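Local coordinates for protein CD1-2 antigen (Gallus gallus, PDB 3DBX) that probably presents lipid antigens to T cells as an MHC class I-like CD1 molecule, at residues A[189-194]-A[272-277]; A[219-224]-A[267-272]; A[236-241]-A[251-256]. All coordinates share one frame; numbering follows the deposited sequence.

Contact 1 (A[189-194]-A[272-277]); sequences VPPMAV and CSLGDR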
ATOM      1  N   VAL A 189      -9.242   4.174  16.093  1.00 25.57           N
ATOM      2  CA  VAL A 189     -10.141   5.271  15.734  1.00 24.44           C
ATOM      3  C   VAL A 189     -11.376   4.646  15.074  1.00 23.35           C
ATOM      4  O   VAL A 189     -11.239   3.987  14.047  1.00 22.20           O
ATOM      5  CB  VAL A 189      -9.499   6.199  14.671  1.00 24.59           C
ATOM      6  CG1 VAL A 189     -10.458   7.263  14.344  1.00 25.19           C
ATOM      7  CG2 VAL A 189      -8.184   6.824  15.212  1.00 25.15           C
ATOM      8  N   PRO A 190     -12.562   4.737  15.720  1.00 23.24           N
ATOM      9  CA  PRO A 190     -13.754   4.094  15.117  1.00 22.33           C
ATOM     10  C   PRO A 190     -14.233   4.734  13.802  1.00 22.85           C
ATOM     11  O   PRO A 190     -14.027   5.949  13.601  1.00 21.55           O
ATOM     12  CB  PRO A 190     -14.819   4.184  16.221  1.00 24.28           C
ATOM     13  CG  PRO A 190     -14.029   4.363  17.500  1.00 24.24           C
ATOM     14  CD  PRO A 190     -12.835   5.247  17.059  1.00 24.40           C
ATOM     15  N   PRO A 191     -14.893   3.931  12.927  1.00 22.06           N
ATOM     16  CA  PRO A 191     -15.384   4.424  11.664  1.00 22.74           C
ATOM     17  C   PRO A 191     -16.612   5.274  11.859  1.00 25.63           C
ATOM     18  O   PRO A 191     -17.272   5.164  12.910  1.00 25.06           O
ATOM     19  CB  PRO A 191     -15.751   3.119  10.909  1.00 22.30           C
ATOM     20  CG  PRO A 191     -16.179   2.205  11.988  1.00 23.07           C
ATOM     21  CD  PRO A 191     -15.197   2.487  13.098  1.00 24.01           C
ATOM     22  N   MET A 192     -16.916   6.121  10.874  1.00 25.84           N
ATOM     23  CA  MET A 192     -18.231   6.755  10.816  1.00 31.22           C
ATOM     24  C   MET A 192     -18.783   6.351   9.470  1.00 28.94           C
ATOM     25  O   MET A 192     -18.003   6.060   8.592  1.00 27.61           O
ATOM     26  CB  MET A 192     -18.198   8.276  10.983  1.00 32.35           C
ATOM     27  CG  MET A 192     -17.381   9.076  10.041  1.00 36.11           C
ATOM     28  SD  MET A 192     -17.914  10.845  10.042  1.00 47.11           S
ATOM     29  CE  MET A 192     -19.426  10.724   9.064  1.00 47.02           C
ATOM     30  N   ALA A 193     -20.106   6.284   9.314  1.00 29.20           N
ATOM     31  CA  ALA A 193     -20.676   5.787   8.045  1.00 28.16           C
ATOM     32  C   ALA A 193     -21.904   6.591   7.623  1.00 28.93           C
ATOM     33  O   ALA A 193     -22.608   7.177   8.447  1.00 30.68           O
ATOM     34  CB  ALA A 193     -20.999   4.294   8.125  1.00 27.07           C
ATOM     35  N   VAL A 194     -22.113   6.659   6.319  1.00 28.72           N
ATOM     36  CA  VAL A 194     -23.245   7.382   5.757  1.00 28.85           C
ATOM     37  C   VAL A 194     -23.844   6.475   4.692  1.00 27.40           C
ATOM     38  O   VAL A 194     -23.105   5.735   4.020  1.00 25.43           O
ATOM     39  CB  VAL A 194     -22.865   8.791   5.193  1.00 30.01           C
ATOM     40  CG1 VAL A 194     -22.419   9.767   6.321  1.00 32.63           C
ATOM     41  CG2 VAL A 194     -21.800   8.738   4.067  1.00 29.78           C
ATOM     42  N   CYS A 272     -12.944  -3.576  15.015  1.00 34.10           N
ATOM     43  CA  CYS A 272     -12.460  -3.955  16.338  1.00 37.52           C
ATOM     44  C   CYS A 272     -12.494  -2.783  17.352  1.00 36.54           C
ATOM     45  O   CYS A 272     -12.631  -3.015  18.543  1.00 38.16           O
ATOM     46  CB  CYS A 272     -11.060  -4.576  16.245  1.00 39.62           C
ATOM     47  SG  CYS A 272      -9.767  -3.408  15.752  1.00 42.85           S
ATOM     48  N   SER A 273     -12.414  -1.535  16.872  1.00 32.83           N
ATOM     49  CA  SER A 273     -12.472  -0.370  17.779  1.00 33.28           C
ATOM     50  C   SER A 273     -13.856  -0.154  18.409  1.00 35.23           C
ATOM     51  O   SER A 273     -14.014   0.597  19.378  1.00 35.61           O
ATOM     52  CB  SER A 273     -12.077   0.872  17.012  1.00 30.29           C
ATOM     53  OG  SER A 273     -13.119   1.209  16.090  1.00 28.40           O
ATOM     54  N   LEU A 274     -14.858  -0.835  17.855  1.00 35.51           N
ATOM     55  CA  LEU A 274     -16.233  -0.703  18.304  1.00 36.52           C
ATOM     56  C   LEU A 274     -16.602  -1.723  19.361  1.00 41.03           C
ATOM     57  O   LEU A 274     -17.640  -1.599  20.015  1.00 43.43           O
ATOM     58  CB  LEU A 274     -17.178  -0.799  17.089  1.00 35.29           C
ATOM     59  CG  LEU A 274     -17.038   0.237  15.971  1.00 30.62           C
ATOM     60  CD1 LEU A 274     -17.784  -0.220  14.695  1.00 29.04           C
ATOM     61  CD2 LEU A 274     -17.602   1.534  16.424  1.00 34.51           C
ATOM     62  N   GLY A 275     -15.750  -2.724  19.552  1.00 41.90           N
ATOM     63  CA  GLY A 275     -16.050  -3.816  20.458  1.00 46.21           C
ATOM     64  C   GLY A 275     -17.242  -4.610  19.972  1.00 49.39           C
ATOM     65  O   GLY A 275     -17.372  -4.881  18.775  1.00 48.21           O
ATOM     66  N   ASP A 276     -18.148  -4.924  20.889  1.00 54.89           N
ATOM     67  CA  ASP A 276     -19.308  -5.756  20.593  1.00 59.04           C
ATOM     68  C   ASP A 276     -20.431  -5.018  19.899  1.00 57.68           C
ATOM     69  O   ASP A 276     -21.346  -5.654  19.368  1.00 60.18           O
ATOM     70  CB  ASP A 276     -19.842  -6.405  21.866  1.00 65.50           C
ATOM     71  CG  ASP A 276     -19.040  -7.617  22.282  1.00 70.82           C
ATOM     72  OD1 ASP A 276     -18.100  -8.008  21.546  1.00 72.89           O
ATOM     73  OD2 ASP A 276     -19.351  -8.183  23.338  1.00 76.78           O
ATOM     74  N   ARG A 277     -20.365  -3.690  19.892  1.00 54.82           N
ATOM     75  CA  ARG A 277     -21.377  -2.882  19.230  1.00 53.14           C
ATOM     76  C   ARG A 277     -21.016  -2.620  17.776  1.00 48.39           C
ATOM     77  O   ARG A 277     -19.890  -2.276  17.470  1.00 46.06           O
ATOM     78  CB  ARG A 277     -21.585  -1.549  19.957  1.00 54.17           C
ATOM     79  CG  ARG A 277     -22.575  -1.611  21.124  1.00 62.42           C
ATOM     80  CD  ARG A 277     -23.309  -0.265  21.290  1.00 67.01           C
ATOM     81  NE  ARG A 277     -24.504  -0.147  20.449  1.00 67.64           N
ATOM     82  CZ  ARG A 277     -24.785   0.876  19.640  1.00 68.26           C
ATOM     83  NH1 ARG A 277     -23.953   1.918  19.517  1.00 67.76           N
ATOM     84  NH2 ARG A 277     -25.908   0.864  18.938  1.00 67.64           N
TER
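Ser273 sets OG in the crowded position between its backbone N and carbonyl carbon (chi1 71°), while Leu274 turns CG anti to its carbonyl carbon (chi1 -60°), so both side chains meet the Pro190-Pro191 pair. In the immunoglobulin C1-set fold this is where the segment leading into the first strand, 192-200, passes the loop between the last two strands, 265-270 and 279-282. Ser273 OG comes up against Pro190, 3.1 Å from its CA, and also touches CB of the ring. No hydrogen bond crosses the contact, and prolines have no N-H to offer; the polar partner of Ser273 OG is instead ND1 of His271. Leu274 straddles the two rings with its methyl branches. CD2 packs on Pro190 CB at 3.8 Å, and CD1 meets Pro191 CG tip to tip at 4.0 Å. Pro191 is the buried one of the two prolines, its ring also resting on Val211, Phe214 and Leu279. Beyond Leu274 the chain reverses through a type II' turn that has Gly275 at its positive-phi corner (phi 64°). That turn is closed by a weak bond from Arg277 N to Leu274 O, 3.4 Å long.

Contact 2 (A[219-224]-A[267-272]); sequences IAVTWL and CRVQHC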
ATOM      1  N   ILE A 219     -11.832  -4.481   8.552  1.00 32.23           N
ATOM      2  CA  ILE A 219     -13.217  -4.030   8.807  1.00 31.23           C
ATOM      3  C   ILE A 219     -14.152  -4.927   8.007  1.00 33.95           C
ATOM      4  O   ILE A 219     -13.733  -5.540   6.996  1.00 33.98           O
ATOM      5  CB  ILE A 219     -13.394  -2.521   8.392  1.00 29.38           C
ATOM      6  CG1 ILE A 219     -14.664  -1.890   9.005  1.00 27.19           C
ATOM      7  CG2 ILE A 219     -13.332  -2.351   6.870  1.00 28.99           C
ATOM      8  CD1 ILE A 219     -14.760  -0.403   8.707  1.00 27.05           C
ATOM      9  N   ALA A 220     -15.396  -5.066   8.468  1.00 33.68           N
ATOM     10  CA  ALA A 220     -16.359  -5.783   7.665  1.00 36.24           C
ATOM     11  C   ALA A 220     -17.646  -4.977   7.601  1.00 35.47           C
ATOM     12  O   ALA A 220     -18.189  -4.571   8.628  1.00 36.51           O
ATOM     13  CB  ALA A 220     -16.607  -7.161   8.179  1.00 39.72           C
ATOM     14  N   VAL A 221     -18.105  -4.751   6.381  1.00 34.95           N
ATOM     15  CA  VAL A 221     -19.282  -3.936   6.103  1.00 33.51           C
ATOM     16  C   VAL A 221     -20.267  -4.837   5.376  1.00 37.27           C
ATOM     17  O   VAL A 221     -19.926  -5.408   4.318  1.00 38.42           O
ATOM     18  CB  VAL A 221     -18.931  -2.775   5.193  1.00 30.98           C
ATOM     19  CG1 VAL A 221     -20.191  -1.961   4.879  1.00 29.51           C
ATOM     20  CG2 VAL A 221     -17.837  -1.889   5.836  1.00 29.75           C
ATOM     21  N   THR A 222     -21.460  -5.009   5.955  1.00 37.97           N
ATOM     22  CA  THR A 222     -22.478  -5.837   5.337  1.00 41.30           C
ATOM     23  C   THR A 222     -23.782  -5.044   5.184  1.00 39.74           C
ATOM     24  O   THR A 222     -23.990  -4.027   5.848  1.00 37.35           O
ATOM     25  CB  THR A 222     -22.716  -7.172   6.095  1.00 45.74           C
ATOM     26  OG1 THR A 222     -23.121  -6.903   7.441  1.00 48.66           O
ATOM     27  CG2 THR A 222     -21.411  -8.031   6.136  1.00 48.60           C
ATOM     28  N   TRP A 223     -24.625  -5.509   4.267  1.00 40.19           N
ATOM     29  CA  TRP A 223     -25.936  -4.939   4.068  1.00 38.70           C
ATOM     30  C   TRP A 223     -26.919  -5.829   4.731  1.00 41.49           C
ATOM     31  O   TRP A 223     -26.756  -7.039   4.710  1.00 44.42           O
ATOM     32  CB  TRP A 223     -26.224  -4.832   2.583  1.00 38.40           C
ATOM     33  CG  TRP A 223     -25.490  -3.657   1.991  1.00 35.23           C
ATOM     34  CD1 TRP A 223     -24.253  -3.667   1.376  1.00 34.66           C
ATOM     35  CD2 TRP A 223     -25.935  -2.304   1.988  1.00 32.41           C
ATOM     36  NE1 TRP A 223     -23.917  -2.389   1.001  1.00 32.52           N
ATOM     37  CE2 TRP A 223     -24.937  -1.538   1.355  1.00 31.39           C
ATOM     38  CE3 TRP A 223     -27.091  -1.659   2.463  1.00 33.90           C
ATOM     39  CZ2 TRP A 223     -25.053  -0.167   1.194  1.00 29.12           C
ATOM     40  CZ3 TRP A 223     -27.200  -0.288   2.292  1.00 33.04           C
ATOM     41  CH2 TRP A 223     -26.192   0.437   1.689  1.00 28.91           C
ATOM     42  N   LEU A 224     -27.935  -5.237   5.342  1.00 41.34           N
ATOM     43  CA  LEU A 224     -29.034  -6.014   5.911  1.00 45.12           C
ATOM     44  C   LEU A 224     -30.320  -5.676   5.150  1.00 45.83           C
ATOM     45  O   LEU A 224     -30.576  -4.499   4.860  1.00 41.88           O
ATOM     46  CB  LEU A 224     -29.198  -5.734   7.407  1.00 45.90           C
ATOM     47  CG  LEU A 224     -27.999  -5.916   8.355  1.00 45.97           C
ATOM     48  CD1 LEU A 224     -28.239  -5.099   9.613  1.00 46.81           C
ATOM     49  CD2 LEU A 224     -27.791  -7.346   8.702  1.00 47.59           C
ATOM     50  N   CYS A 267     -26.862  -0.520   6.324  1.00 33.91           N
ATOM     51  CA  CYS A 267     -25.448  -0.891   6.316  1.00 31.86           C
ATOM     52  C   CYS A 267     -24.990  -1.186   7.758  1.00 32.07           C
ATOM     53  O   CYS A 267     -25.246  -0.376   8.635  1.00 31.17           O
ATOM     54  CB  CYS A 267     -24.652   0.317   5.774  1.00 30.14           C
ATOM     55  SG  CYS A 267     -22.949  -0.052   5.538  1.00 36.90           S
ATOM     56  N   ARG A 268     -24.350  -2.332   7.994  1.00 30.99           N
ATOM     57  CA  ARG A 268     -23.787  -2.654   9.287  1.00 33.55           C
ATOM     58  C   ARG A 268     -22.258  -2.773   9.172  1.00 31.71           C
ATOM     59  O   ARG A 268     -21.734  -3.402   8.232  1.00 32.00           O
ATOM     60  CB  ARG A 268     -24.413  -3.939   9.863  1.00 36.35           C
ATOM     61  CG  ARG A 268     -23.872  -4.291  11.280  1.00 41.21           C
ATOM     62  CD  ARG A 268     -24.757  -5.203  12.079  1.00 46.13           C
ATOM     63  NE  ARG A 268     -24.715  -6.586  11.606  1.00 55.75           N
ATOM     64  CZ  ARG A 268     -25.676  -7.485  11.800  1.00 58.83           C
ATOM     65  NH1 ARG A 268     -26.777  -7.196  12.490  1.00 62.93           N
ATOM     66  NH2 ARG A 268     -25.532  -8.692  11.295  1.00 65.42           N
ATOM     67  N   VAL A 269     -21.561  -2.132  10.109  1.00 31.01           N
ATOM     68  CA  VAL A 269     -20.090  -2.042  10.098  1.00 29.24           C
ATOM     69  C   VAL A 269     -19.550  -2.668  11.362  1.00 30.83           C
ATOM     70  O   VAL A 269     -19.925  -2.291  12.483  1.00 32.53           O
ATOM     71  CB  VAL A 269     -19.575  -0.587   9.998  1.00 27.72           C
ATOM     72  CG1 VAL A 269     -18.101  -0.576   9.720  1.00 26.34           C
ATOM     73  CG2 VAL A 269     -20.269   0.175   8.880  1.00 25.91           C
ATOM     74  N   GLN A 270     -18.678  -3.644  11.182  1.00 31.41           N
ATOM     75  CA  GLN A 270     -18.042  -4.327  12.302  1.00 34.36           C
ATOM     76  C   GLN A 270     -16.563  -3.891  12.216  1.00 31.94           C
ATOM     77  O   GLN A 270     -15.955  -3.892  11.134  1.00 30.55           O
ATOM     78  CB  GLN A 270     -18.250  -5.840  12.143  1.00 37.27           C
ATOM     79  CG  GLN A 270     -17.388  -6.771  13.062  1.00 43.22           C
ATOM     80  CD  GLN A 270     -17.535  -8.266  12.704  1.00 48.34           C
ATOM     81  OE1 GLN A 270     -17.773  -8.628  11.532  1.00 56.47           O
ATOM     82  NE2 GLN A 270     -17.434  -9.130  13.711  1.00 54.07           N
ATOM     83  N   HIS A 271     -16.029  -3.406  13.336  1.00 31.87           N
ATOM     84  CA  HIS A 271     -14.654  -2.926  13.424  1.00 29.34           C
ATOM     85  C   HIS A 271     -14.194  -3.165  14.843  1.00 31.90           C
ATOM     86  O   HIS A 271     -14.970  -3.018  15.778  1.00 32.14           O
ATOM     87  CB  HIS A 271     -14.570  -1.436  13.063  1.00 26.75           C
ATOM     88  CG  HIS A 271     -13.148  -0.943  12.932  1.00 25.60           C
ATOM     89  ND1 HIS A 271     -12.501  -0.264  13.938  1.00 24.93           N
ATOM     90  CD2 HIS A 271     -12.244  -1.089  11.937  1.00 26.58           C
ATOM     91  CE1 HIS A 271     -11.265   0.019  13.553  1.00 28.18           C
ATOM     92  NE2 HIS A 271     -11.090  -0.457  12.332  1.00 27.61           N
ATOM     93  N   CYS A 272     -12.944  -3.576  15.015  1.00 34.10           N
ATOM     94  CA  CYS A 272     -12.460  -3.955  16.338  1.00 37.52           C
ATOM     95  C   CYS A 272     -12.494  -2.783  17.352  1.00 36.54           C
ATOM     96  O   CYS A 272     -12.631  -3.015  18.543  1.00 38.16           O
ATOM     97  CB  CYS A 272     -11.060  -4.576  16.245  1.00 39.62           C
ATOM     98  SG  CYS A 272      -9.767  -3.408  15.752  1.00 42.85           S
TER
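Leu224 lays CD2 over one face of the Arg268 guanidinium, 3.6 Å above its plane and offset toward the rim. The arginine leaves its backbone with CG anti to N, then bends at chi3 (74°), which folds the planar end back across the leucine; Thr222 OG1 lies obliquely to the same group. Segments 219-224 and 267-272 are paired antiparallel strands at the middle of the second sheet of the immunoglobulin C1-set sandwich. Four backbone hydrogen bonds set the register, two closing the Ala220-Gln270 pair and two the Thr222-Arg268 pair. All are nearly straight: Gln270 N to Ala220 O spans 2.8 Å at 173°, almost along the C=O axis.

The opposite face of the sheet, carrying Val221, Trp223, Cys267 and Val269, looks into the sandwich core. There Cys267, with SG anti to its backbone N, forms the disulfide to Cys209 that ties the two sheets together. Its CB sits over one face of the Trp223 ring, 4.3 Å above the plane and toward the rim, and its SG lies 4.9 Å from the centroid of the six-membered ring. This is the familiar disulfide-on-tryptophan core of immunoglobulin domains. On the partner strand, Val221 CG1 presses on Cys267 SG at 3.4 Å.

At the Ile219-His271 end of the contact, His271 is held by both ring nitrogens, ND1 to Ser273 OG and NE2 to the carbonyl O of Pro216. Ile219 meets this fixed ring at its edge, with CB in the ring plane. The extended isoleucine also crosses Val269 obliquely, and its CD1 lies 3.5 Å from Val269 CG1, tighter than usual van der Waals contact.

Contact 3 (A[236-241]-A[251-256]); sequences LSTGTV and LRSTLL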
ATOM      1  N   LEU A 236     -24.320  -7.089  -4.988  1.00 52.10           N
ATOM      2  CA  LEU A 236     -23.578  -6.541  -3.846  1.00 49.45           C
ATOM      3  C   LEU A 236     -22.105  -6.363  -4.209  1.00 50.43           C
ATOM      4  O   LEU A 236     -21.445  -7.300  -4.649  1.00 53.85           O
ATOM      5  CB  LEU A 236     -23.712  -7.491  -2.640  1.00 50.43           C
ATOM      6  CG  LEU A 236     -23.642  -7.007  -1.183  1.00 47.33           C
ATOM      7  CD1 LEU A 236     -23.372  -8.219  -0.332  1.00 52.96           C
ATOM      8  CD2 LEU A 236     -22.574  -6.026  -0.965  1.00 43.26           C
ATOM      9  N   SER A 237     -21.583  -5.161  -4.030  1.00 48.13           N
ATOM     10  CA  SER A 237     -20.170  -4.925  -4.248  1.00 49.83           C
ATOM     11  C   SER A 237     -19.584  -4.217  -3.030  1.00 47.21           C
ATOM     12  O   SER A 237     -20.064  -3.177  -2.612  1.00 43.21           O
ATOM     13  CB  SER A 237     -19.954  -4.095  -5.521  1.00 51.38           C
ATOM     14  OG  SER A 237     -18.617  -3.594  -5.608  1.00 53.14           O
ATOM     15  N   THR A 238     -18.563  -4.807  -2.429  1.00 49.19           N
ATOM     16  CA  THR A 238     -17.846  -4.063  -1.412  1.00 48.68           C
ATOM     17  C   THR A 238     -16.515  -3.664  -2.007  1.00 49.48           C
ATOM     18  O   THR A 238     -15.824  -4.490  -2.620  1.00 54.24           O
ATOM     19  CB  THR A 238     -17.735  -4.802  -0.078  1.00 48.60           C
ATOM     20  OG1 THR A 238     -16.857  -4.059   0.796  1.00 48.56           O
ATOM     21  CG2 THR A 238     -17.251  -6.259  -0.277  1.00 54.00           C
ATOM     22  N   GLY A 239     -16.212  -2.376  -1.918  1.00 47.16           N
ATOM     23  CA  GLY A 239     -15.024  -1.835  -2.552  1.00 47.67           C
ATOM     24  C   GLY A 239     -13.766  -2.201  -1.789  1.00 47.50           C
ATOM     25  O   GLY A 239     -13.791  -2.940  -0.788  1.00 47.11           O
ATOM     26  N   THR A 240     -12.658  -1.662  -2.278  1.00 47.77           N
ATOM     27  CA  THR A 240     -11.363  -1.881  -1.689  1.00 47.53           C
ATOM     28  C   THR A 240     -11.185  -0.759  -0.677  1.00 42.08           C
ATOM     29  O   THR A 240     -11.819   0.295  -0.794  1.00 39.55           O
ATOM     30  CB  THR A 240     -10.269  -1.860  -2.777  1.00 50.91           C
ATOM     31  OG1 THR A 240     -10.571  -2.847  -3.769  1.00 59.59           O
ATOM     32  CG2 THR A 240      -8.913  -2.188  -2.213  1.00 54.67           C
ATOM     33  N   VAL A 241     -10.373  -1.014   0.337  1.00 40.28           N
ATOM     34  CA  VAL A 241     -10.105  -0.038   1.370  1.00 36.29           C
ATOM     35  C   VAL A 241      -9.114   0.981   0.798  1.00 36.09           C
ATOM     36  O   VAL A 241      -8.199   0.602   0.066  1.00 39.05           O
ATOM     37  CB  VAL A 241      -9.547  -0.733   2.626  1.00 37.43           C
ATOM     38  CG1 VAL A 241      -9.239   0.257   3.681  1.00 33.27           C
ATOM     39  CG2 VAL A 241     -10.592  -1.741   3.193  1.00 38.06           C
ATOM     40  N   LEU A 251     -13.817   3.094   2.897  1.00 26.46           N
ATOM     41  CA  LEU A 251     -14.304   1.963   2.087  1.00 28.11           C
ATOM     42  C   LEU A 251     -15.708   2.392   1.669  1.00 28.56           C
ATOM     43  O   LEU A 251     -16.385   3.124   2.414  1.00 27.16           O
ATOM     44  CB  LEU A 251     -14.428   0.697   2.996  1.00 29.23           C
ATOM     45  CG  LEU A 251     -14.813  -0.670   2.441  1.00 31.86           C
ATOM     46  CD1 LEU A 251     -14.413  -1.699   3.483  1.00 38.26           C
ATOM     47  CD2 LEU A 251     -16.295  -0.749   2.266  1.00 37.97           C
ATOM     48  N   ARG A 252     -16.146   1.925   0.505  1.00 30.19           N
ATOM     49  CA  ARG A 252     -17.513   2.117   0.030  1.00 31.45           C
ATOM     50  C   ARG A 252     -18.076   0.713  -0.254  1.00 31.07           C
ATOM     51  O   ARG A 252     -17.408  -0.081  -0.938  1.00 31.33           O
ATOM     52  CB  ARG A 252     -17.426   2.878  -1.292  1.00 33.35           C
ATOM     53  CG  ARG A 252     -18.260   4.156  -1.446  1.00 36.48           C
ATOM     54  CD  ARG A 252     -17.873   4.837  -2.826  1.00 39.08           C
ATOM     55  NE  ARG A 252     -19.035   5.100  -3.694  1.00 48.56           N
ATOM     56  CZ  ARG A 252     -19.481   4.286  -4.662  1.00 50.62           C
ATOM     57  NH1 ARG A 252     -18.884   3.119  -4.906  1.00 52.94           N
ATOM     58  NH2 ARG A 252     -20.530   4.645  -5.392  1.00 50.55           N
ATOM     59  N   SER A 253     -19.273   0.400   0.259  1.00 28.88           N
ATOM     60  CA  SER A 253     -19.963  -0.841  -0.118  1.00 30.84           C
ATOM     61  C   SER A 253     -21.248  -0.462  -0.839  1.00 30.68           C
ATOM     62  O   SER A 253     -21.830   0.548  -0.501  1.00 29.87           O
ATOM     63  CB  SER A 253     -20.295  -1.690   1.109  1.00 30.90           C
ATOM     64  OG  SER A 253     -20.934  -2.901   0.679  1.00 37.34           O
ATOM     65  N   THR A 254     -21.667  -1.230  -1.853  1.00 31.79           N
ATOM     66  CA  THR A 254     -22.885  -0.866  -2.569  1.00 31.27           C
ATOM     67  C   THR A 254     -23.754  -2.069  -2.798  1.00 32.90           C
ATOM     68  O   THR A 254     -23.231  -3.200  -2.937  1.00 34.60           O
ATOM     69  CB  THR A 254     -22.624  -0.191  -3.962  1.00 32.52           C
ATOM     70  OG1 THR A 254     -22.070  -1.132  -4.878  1.00 36.12           O
ATOM     71  CG2 THR A 254     -21.712   1.046  -3.869  1.00 29.14           C
ATOM     72  N   LEU A 255     -25.068  -1.825  -2.862  1.00 31.70           N
ATOM     73  CA  LEU A 255     -26.065  -2.865  -3.100  1.00 32.67           C
ATOM     74  C   LEU A 255     -27.061  -2.363  -4.136  1.00 33.56           C
ATOM     75  O   LEU A 255     -27.693  -1.321  -3.925  1.00 31.95           O
ATOM     76  CB  LEU A 255     -26.817  -3.209  -1.813  1.00 31.57           C
ATOM     77  CG  LEU A 255     -27.876  -4.328  -1.878  1.00 36.83           C
ATOM     78  CD1 LEU A 255     -27.227  -5.656  -2.220  1.00 38.42           C
ATOM     79  CD2 LEU A 255     -28.682  -4.433  -0.592  1.00 37.37           C
ATOM     80  N   LEU A 256     -27.211  -3.084  -5.245  1.00 35.96           N
ATOM     81  CA  LEU A 256     -28.322  -2.799  -6.166  1.00 38.52           C
ATOM     82  C   LEU A 256     -29.662  -3.323  -5.641  1.00 40.45           C
ATOM     83  O   LEU A 256     -29.765  -4.474  -5.225  1.00 42.61           O
ATOM     84  CB  LEU A 256     -28.047  -3.338  -7.564  1.00 41.58           C
ATOM     85  CG  LEU A 256     -26.892  -2.636  -8.288  1.00 43.25           C
ATOM     86  CD1 LEU A 256     -26.193  -3.585  -9.276  1.00 49.14           C
ATOM     87  CD2 LEU A 256     -27.406  -1.412  -9.032  1.00 43.57           C
TER
HETATM   88  O   HOH W   1     -18.052  -0.775  -3.900  1.00 46.70           O
HETATM   89  O   HOH W   2     -13.880   1.588  -1.493  1.00 31.36           O
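The tightly bonded part of the contact is the Ser237-Thr254 pair, where two backbone hydrogen bonds join the strands. Thr254 N reaches Ser237 O at 2.6 Å, a short bond with an angle of 169° that runs nearly along the C=O axis, and Ser237 N returns to Thr254 O. The same Ser237 carbonyl O accepts a second, weak hydrogen bond from Ser253 OG at 3.4 Å. That hydroxyl, anti to its backbone N (chi1 -178°), also receives a weak hydrogen bond from Trp223 NE1, so a buried polar atom is engaged from both sheets. On this inward side Leu236 and Leu255 cross obliquely, Leu236 CG lying 4.0 Å from Leu255 CD1, and both also touch Trp223. The two segments are the arms of a beta hairpin at one margin of the four-stranded sheet of the immunoglobulin C1-set domain, with 236-243 as the outermost strand. Toward Thr240 the pairing loosens. Gly239 N still bonds to Arg252 O (2.8 Å), but at a less straight 152°. One residue on, water 2 stands between the strands, donating to Thr240 O and accepting from Arg252 N at 3.0 Å. Water 1 likewise donates to Arg252 O on the exposed side carrying Ser237. The Arg252 side chain, by contrast, packs on an apolar side chain of the assembly's other protein chain. Past the water, direct contact resumes where Val241 CG2 meets Leu251 CD1 at 3.8 Å.

In the fold
From the N-terminal side, segment 189-194 enters the immunoglobulin domain first and is met last, by 272-277, so contact 1 closes the longest loop, spanning nearly the whole domain. Within it contact 2 pairs 219-224 with 267-272, and within that the hairpin of contact 3 closes the shortest loop; the three nest without crossing. Contacts 1 and 2 share Cys272 and touch, with Pro191 against His271 and Val269. Contacts 2 and 3 lie on facing sheets and meet in the core, where Ile219 packs on Leu251 and Val221 on Ser253. Contacts 1 and 3 stay apart, their centres about 17 Å from each other, yet both reach the sheet containing strands 192-200 and 236-243.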